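Local coordinates for protein cellobiose 2-epimerase (Spirochaeta thermophila DSM 6192, PDB 5ZIG) that probably catalyses the reversible epimerization of cellobiose to 4-O-beta-D-glucopyranosyl-D-mannose, as an (alpha/alpha)6-barrel enzyme of the N-acylglucosamine 2-epimerase family, at residues G32-D35 with G40-G43; W65-A70 with P77-A82. All coordinates share one frame; numbering follows the deposited sequence.

Contact 1 (G32-D35 with G40-G43)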
ATOM      1  N   GLY A  32      -7.541 -16.517  11.174  1.00 27.93           N
ATOM      2  CA  GLY A  32      -8.858 -17.013  11.495  1.00 23.51           C
ATOM      3  C   GLY A  32      -9.970 -16.547  10.580  1.00 27.44           C
ATOM      4  O   GLY A  32     -11.138 -16.708  10.937  1.00 27.09           O
ATOM      5  N   GLN A  33      -9.658 -15.969   9.416  1.00 21.27           N
ATOM      6  CA  GLN A  33     -10.673 -15.428   8.513  1.00 31.20           C
ATOM      7  C   GLN A  33     -10.601 -16.044   7.116  1.00 34.11           C
ATOM      8  O   GLN A  33     -11.052 -15.424   6.151  1.00 32.65           O
ATOM      9  CB  GLN A  33     -10.559 -13.907   8.399  1.00 26.45           C
ATOM     10  CG  GLN A  33     -10.512 -13.176   9.715  1.00 34.53           C
ATOM     11  CD  GLN A  33     -11.876 -12.937  10.279  1.00 36.52           C
ATOM     12  OE1 GLN A  33     -12.865 -13.485   9.792  1.00 41.06           O
ATOM     13  NE2 GLN A  33     -11.950 -12.108  11.306  1.00 37.54           N
ATOM     14  N   GLN A  34     -10.012 -17.228   6.991  1.00 21.12           N
ATOM     15  CA  GLN A  34     -10.001 -17.963   5.740  1.00 29.18           C
ATOM     16  C   GLN A  34     -11.304 -18.752   5.583  1.00 25.59           C
ATOM     17  O   GLN A  34     -11.802 -19.356   6.538  1.00 24.77           O
ATOM     18  CB  GLN A  34      -8.794 -18.901   5.708  1.00 26.78           C
ATOM     19  CG  GLN A  34      -7.486 -18.236   6.157  1.00 23.09           C
ATOM     20  CD  GLN A  34      -6.296 -19.157   6.047  1.00 25.73           C
ATOM     21  OE1 GLN A  34      -5.876 -19.527   4.943  1.00 25.95           O
ATOM     22  NE2 GLN A  34      -5.739 -19.538   7.192  1.00 30.35           N
ATOM     23  N   ASP A  35     -11.846 -18.740   4.369  1.00 31.84           N
ATOM     24  CA  ASP A  35     -13.060 -19.447   3.970  1.00 28.80           C
ATOM     25  C   ASP A  35     -12.772 -20.926   3.724  1.00 21.23           C
ATOM     26  O   ASP A  35     -12.102 -21.272   2.744  1.00 24.99           O
ATOM     27  CB  ASP A  35     -13.629 -18.802   2.698  1.00 28.62           C
ATOM     28  CG  ASP A  35     -15.059 -19.213   2.405  1.00 35.03           C
ATOM     29  OD1 ASP A  35     -15.415 -20.399   2.599  1.00 37.15           O
ATOM     30  OD2 ASP A  35     -15.819 -18.339   1.931  1.00 34.60           O
ATOM     31  N   GLY A  40      -9.762 -18.759  -0.233  1.00 30.97           N
ATOM     32  CA  GLY A  40      -9.567 -17.333  -0.009  1.00 34.81           C
ATOM     33  C   GLY A  40      -9.989 -16.947   1.415  1.00 29.78           C
ATOM     34  O   GLY A  40     -10.143 -17.785   2.302  1.00 22.91           O
ATOM     35  N   PHE A  41     -10.203 -15.647   1.601  1.00 24.08           N
ATOM     36  CA  PHE A  41     -10.573 -15.049   2.873  1.00 28.87           C
ATOM     37  C   PHE A  41     -11.928 -14.357   2.754  1.00 37.82           C
ATOM     38  O   PHE A  41     -12.316 -13.903   1.668  1.00 28.70           O
ATOM     39  CB  PHE A  41      -9.533 -14.009   3.339  1.00 34.48           C
ATOM     40  CG  PHE A  41      -8.184 -14.589   3.686  1.00 33.90           C
ATOM     41  CD1 PHE A  41      -7.425 -15.247   2.736  1.00 28.97           C
ATOM     42  CD2 PHE A  41      -7.689 -14.480   4.990  1.00 27.97           C
ATOM     43  CE1 PHE A  41      -6.190 -15.777   3.059  1.00 24.71           C
ATOM     44  CE2 PHE A  41      -6.459 -15.013   5.320  1.00 21.84           C
ATOM     45  CZ  PHE A  41      -5.705 -15.659   4.352  1.00 28.12           C
ATOM     46  N   TYR A  42     -12.643 -14.263   3.885  1.00 21.15           N
ATOM     47  CA  TYR A  42     -13.985 -13.686   3.867  1.00 26.55           C
ATOM     48  C   TYR A  42     -13.940 -12.259   3.346  1.00 30.92           C
ATOM     49  O   TYR A  42     -12.952 -11.535   3.518  1.00 21.17           O
ATOM     50  CB  TYR A  42     -14.644 -13.729   5.262  1.00 23.88           C
ATOM     51  CG  TYR A  42     -14.883 -15.142   5.745  1.00 24.24           C
ATOM     52  CD1 TYR A  42     -15.743 -15.985   5.056  1.00 31.98           C
ATOM     53  CD2 TYR A  42     -14.208 -15.651   6.862  1.00 25.77           C
ATOM     54  CE1 TYR A  42     -15.952 -17.294   5.471  1.00 29.81           C
ATOM     55  CE2 TYR A  42     -14.413 -16.956   7.285  1.00 33.14           C
ATOM     56  CZ  TYR A  42     -15.293 -17.772   6.578  1.00 32.29           C
ATOM     57  OH  TYR A  42     -15.518 -19.063   6.967  1.00 36.80           O
ATOM     58  N   GLY A  43     -15.020 -11.876   2.661  1.00 31.03           N
ATOM     59  CA  GLY A  43     -15.052 -10.638   1.906  1.00 29.22           C
ATOM     60  C   GLY A  43     -15.384  -9.406   2.706  1.00 31.97           C
ATOM     61  O   GLY A  43     -15.032  -8.304   2.274  1.00 31.68           O
TER

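Contact 2 (W65-A70 with P77-A82)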
ATOM      1  N   TRP A  65       0.163 -11.108  -0.306  1.00 22.73           N
ATOM      2  CA  TRP A  65       1.421 -10.423  -0.023  1.00 27.73           C
ATOM      3  C   TRP A  65       1.761 -10.533   1.458  1.00 29.53           C
ATOM      4  O   TRP A  65       2.883 -10.894   1.820  1.00 30.55           O
ATOM      5  CB  TRP A  65       1.361  -8.952  -0.463  1.00 23.05           C
ATOM      6  CG  TRP A  65       2.679  -8.188  -0.244  1.00 28.01           C
ATOM      7  CD1 TRP A  65       3.695  -8.018  -1.151  1.00 28.78           C
ATOM      8  CD2 TRP A  65       3.092  -7.495   0.951  1.00 22.83           C
ATOM      9  NE1 TRP A  65       4.704  -7.270  -0.597  1.00 30.46           N
ATOM     10  CE2 TRP A  65       4.358  -6.932   0.690  1.00 25.00           C
ATOM     11  CE3 TRP A  65       2.503  -7.282   2.204  1.00 19.94           C
ATOM     12  CZ2 TRP A  65       5.061  -6.195   1.646  1.00 19.83           C
ATOM     13  CZ3 TRP A  65       3.212  -6.541   3.158  1.00 27.63           C
ATOM     14  CH2 TRP A  65       4.465  -6.003   2.865  1.00 19.92           C
ATOM     15  N   THR A  66       0.777 -10.296   2.327  1.00 29.19           N
ATOM     16  CA  THR A  66       1.056 -10.292   3.761  1.00 29.23           C
ATOM     17  C   THR A  66       1.620 -11.634   4.225  1.00 30.38           C
ATOM     18  O   THR A  66       2.658 -11.677   4.895  1.00 23.49           O
ATOM     19  CB  THR A  66      -0.207  -9.924   4.539  1.00 29.09           C
ATOM     20  OG1 THR A  66      -0.460  -8.519   4.402  1.00 23.81           O
ATOM     21  CG2 THR A  66      -0.057 -10.269   6.027  1.00 27.33           C
ATOM     22  N   PHE A  67       0.986 -12.744   3.840  1.00 24.26           N
ATOM     23  CA  PHE A  67       1.411 -14.034   4.371  1.00 20.06           C
ATOM     24  C   PHE A  67       2.670 -14.573   3.706  1.00 30.15           C
ATOM     25  O   PHE A  67       3.377 -15.392   4.315  1.00 30.00           O
ATOM     26  CB  PHE A  67       0.271 -15.053   4.271  1.00 20.12           C
ATOM     27  CG  PHE A  67      -0.784 -14.834   5.325  1.00 24.56           C
ATOM     28  CD1 PHE A  67      -0.564 -15.239   6.626  1.00 26.70           C
ATOM     29  CD2 PHE A  67      -1.949 -14.168   5.026  1.00 31.13           C
ATOM     30  CE1 PHE A  67      -1.512 -15.017   7.605  1.00 35.52           C
ATOM     31  CE2 PHE A  67      -2.910 -13.951   5.992  1.00 28.14           C
ATOM     32  CZ  PHE A  67      -2.696 -14.365   7.277  1.00 29.17           C
ATOM     33  N   SER A  68       2.958 -14.145   2.480  1.00 24.43           N
ATOM     34  CA  SER A  68       4.267 -14.414   1.891  1.00 24.89           C
ATOM     35  C   SER A  68       5.386 -13.773   2.718  1.00 22.93           C
ATOM     36  O   SER A  68       6.376 -14.425   3.066  1.00 25.33           O
ATOM     37  CB  SER A  68       4.285 -13.888   0.464  1.00 22.09           C
ATOM     38  OG  SER A  68       3.366 -14.597  -0.351  1.00 21.88           O
ATOM     39  N   GLN A  69       5.241 -12.483   3.022  1.00 23.86           N
ATOM     40  CA  GLN A  69       6.266 -11.742   3.751  1.00 29.24           C
ATOM     41  C   GLN A  69       6.410 -12.260   5.171  1.00 32.43           C
ATOM     42  O   GLN A  69       7.523 -12.297   5.713  1.00 23.77           O
ATOM     43  CB  GLN A  69       5.924 -10.252   3.753  1.00 26.14           C
ATOM     44  CG  GLN A  69       5.827  -9.665   2.336  1.00 29.07           C
ATOM     45  CD  GLN A  69       7.183  -9.512   1.684  1.00 32.55           C
ATOM     46  OE1 GLN A  69       8.213  -9.570   2.364  1.00 28.31           O
ATOM     47  NE2 GLN A  69       7.195  -9.305   0.363  1.00 28.38           N
ATOM     48  N   ALA A  70       5.294 -12.681   5.783  1.00 37.23           N
ATOM     49  CA  ALA A  70       5.345 -13.207   7.144  1.00 33.31           C
ATOM     50  C   ALA A  70       6.050 -14.555   7.189  1.00 28.90           C
ATOM     51  O   ALA A  70       6.794 -14.834   8.133  1.00 25.67           O
ATOM     52  CB  ALA A  70       3.934 -13.313   7.723  1.00 28.66           C
ATOM     53  N   PRO A  77       4.537 -22.717   9.320  1.00 42.39           N
ATOM     54  CA  PRO A  77       3.702 -23.352   8.285  1.00 36.07           C
ATOM     55  C   PRO A  77       2.363 -22.669   8.069  1.00 34.57           C
ATOM     56  O   PRO A  77       1.902 -22.594   6.928  1.00 28.81           O
ATOM     57  CB  PRO A  77       3.514 -24.781   8.817  1.00 36.29           C
ATOM     58  CG  PRO A  77       4.703 -25.018   9.681  1.00 38.78           C
ATOM     59  CD  PRO A  77       5.025 -23.687  10.314  1.00 43.59           C
ATOM     60  N   ALA A  78       1.709 -22.184   9.128  1.00 34.86           N
ATOM     61  CA  ALA A  78       0.403 -21.557   8.947  1.00 31.09           C
ATOM     62  C   ALA A  78       0.455 -20.422   7.920  1.00 33.21           C
ATOM     63  O   ALA A  78      -0.482 -20.251   7.129  1.00 30.64           O
ATOM     64  CB  ALA A  78      -0.127 -21.060  10.292  1.00 21.90           C
ATOM     65  N   TYR A  79       1.550 -19.649   7.899  1.00 32.48           N
ATOM     66  CA  TYR A  79       1.645 -18.498   6.997  1.00 23.90           C
ATOM     67  C   TYR A  79       1.784 -18.933   5.543  1.00 31.42           C
ATOM     68  O   TYR A  79       1.156 -18.355   4.647  1.00 24.94           O
ATOM     69  CB  TYR A  79       2.831 -17.599   7.357  1.00 22.29           C
ATOM     70  CG  TYR A  79       2.887 -17.077   8.780  1.00 27.68           C
ATOM     71  CD1 TYR A  79       1.749 -16.977   9.562  1.00 34.16           C
ATOM     72  CD2 TYR A  79       4.099 -16.651   9.329  1.00 25.90           C
ATOM     73  CE1 TYR A  79       1.813 -16.492  10.857  1.00 27.44           C
ATOM     74  CE2 TYR A  79       4.166 -16.159  10.637  1.00 31.35           C
ATOM     75  CZ  TYR A  79       3.014 -16.084  11.388  1.00 26.72           C
ATOM     76  OH  TYR A  79       3.047 -15.595  12.688  1.00 32.37           O
ATOM     77  N   LEU A  80       2.653 -19.905   5.275  1.00 25.40           N
ATOM     78  CA  LEU A  80       2.748 -20.399   3.915  1.00 26.86           C
ATOM     79  C   LEU A  80       1.408 -20.986   3.481  1.00 31.46           C
ATOM     80  O   LEU A  80       0.935 -20.720   2.371  1.00 25.57           O
ATOM     81  CB  LEU A  80       3.881 -21.422   3.811  1.00 19.99           C
ATOM     82  CG  LEU A  80       4.180 -22.071   2.473  1.00 30.17           C
ATOM     83  CD1 LEU A  80       4.407 -21.030   1.379  1.00 36.99           C
ATOM     84  CD2 LEU A  80       5.383 -22.978   2.613  1.00 40.19           C
ATOM     85  N   GLU A  81       0.757 -21.737   4.373  1.00 32.44           N
ATOM     86  CA  GLU A  81      -0.558 -22.306   4.082  1.00 25.63           C
ATOM     87  C   GLU A  81      -1.574 -21.224   3.729  1.00 21.81           C
ATOM     88  O   GLU A  81      -2.291 -21.327   2.722  1.00 25.95           O
ATOM     89  CB  GLU A  81      -1.040 -23.135   5.281  1.00 25.86           C
ATOM     90  CG  GLU A  81      -0.260 -24.430   5.442  1.00 45.63           C
ATOM     91  CD  GLU A  81      -0.298 -24.998   6.851  1.00 67.55           C
ATOM     92  OE1 GLU A  81      -0.786 -24.307   7.780  1.00 77.27           O
ATOM     93  OE2 GLU A  81       0.176 -26.142   7.027  1.00 69.77           O
ATOM     94  N   ALA A  82      -1.675 -20.192   4.564  1.00 26.40           N
ATOM     95  CA  ALA A  82      -2.579 -19.091   4.260  1.00 27.36           C
ATOM     96  C   ALA A  82      -2.195 -18.424   2.950  1.00 26.77           C
ATOM     97  O   ALA A  82      -3.063 -18.091   2.137  1.00 25.63           O
ATOM     98  CB  ALA A  82      -2.586 -18.073   5.406  1.00 20.39           C
TER

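Contact 1 (G32-D35 with G40-G43)
Two backbone hydrogen bonds join Q33 to Y42 and D35 to G40: Y42 N donates to Q33 O over 3.0 Å, and D35 N to G40 O over 2.8 Å. Between them Q34 faces F41. A weaker CA-H...O contact from F41 CA, 3.3 Å from Q33 O, adds to the first bond. The backbone at G40 takes a positive phi, which residues with a CB adopt only at a cost, so glycine suits the place.

The carboxylate of D35 is buried but well matched: OD2 forms a salt bridge with K55, and OD1 takes the backbone N-H groups of I37 and H38. Its chi1 (-165°) turns the carboxylate away from the backbone N and toward the ring of Y42, which it crosses at about a right angle, OD2 lying 3.7 Å from Y42 CE1. That ring lies along the 33-35 backbone, with Y42 CD2 3.2 Å from Q33 O and D35 N over one face, so a broad flat side chain suits the place.

The methylene arm of Q34 runs alongside F41, its CG over the ring face, 3.8 Å from the centroid, in a CH-pi contact. Its amide lies nearly parallel to that ring (16°), so a glutamine offers methylenes to the ring and an amide to N85 and L31.

Q34 and F41 thus form a non-hydrogen-bonded antiparallel pair flanked by two bonds, a single beta bridge closing a hairpin-like loop after helix 7-31.

Contact 2 (W65-A70 with P77-A82)
F67 and A82 make the tightest part of this helix pair. The methyl of A82 sits over the centre of the F67 ring, 3.7 Å from the centroid and only 12° off the ring normal, a CH-pi contact in which a small residue lets an aromatic face come close to the opposing helix. F67 CG is anti to its carbonyl carbon, which carries the ring across to the second helix. Beside it, F67 CB rests 3.4 Å from Y79 O.

One turn further along the first helix the roles reverse. A70 offers the methyl and Y79 the ring: A70 CB lies over the face of Y79, 4.2 Å from the centroid and 28° off its normal, a longer and less centred contact than the first. The same ring also meets backbone, with Y79 CD2 3.5 Å from A70 O. Where the two aromatics come together, CD1 of F67 is 4.1 Å from CD1 of Y79. Pairing each ring with an alanine methyl is consistent with the 8.0 Å approach of the short-segment axes.

The solvent side of segment 77-82 carries P77 and E81, both exposed and neither touching the first helix, as suits a proline in the first turn and a charged side chain.

The segments run nearly antiparallel (149°), as consecutive helices joined by a short turn. Helix 7-31 packs against F67, A70 and Y79 through L31, L27 and F23, while helices 119-136 and 384-402 cover other sides of helix 57-73.

In the fold
Both contacts are buried, but they belong to different parts of the fold. Contact 1 joins loop to loop beyond the end of helix 7-31 and relies on backbone hydrogen bonds and a satisfied carboxylate; contact 2 joins two helices whose backbone groups are bonded largely within each helix, so apolar surfaces do the work. They meet directly, about 14 Å between centres: F41 CZ lies 3.7 Å from F67 CE2, and Q34 OE1 packs 3.4 Å from A82 CA. A82 thus touches both F67 and the loop, and helix 77-94 is common ground. Helix 7-31 leads into contact 1 and also packs on contact 2, connecting the loop to the helical barrel.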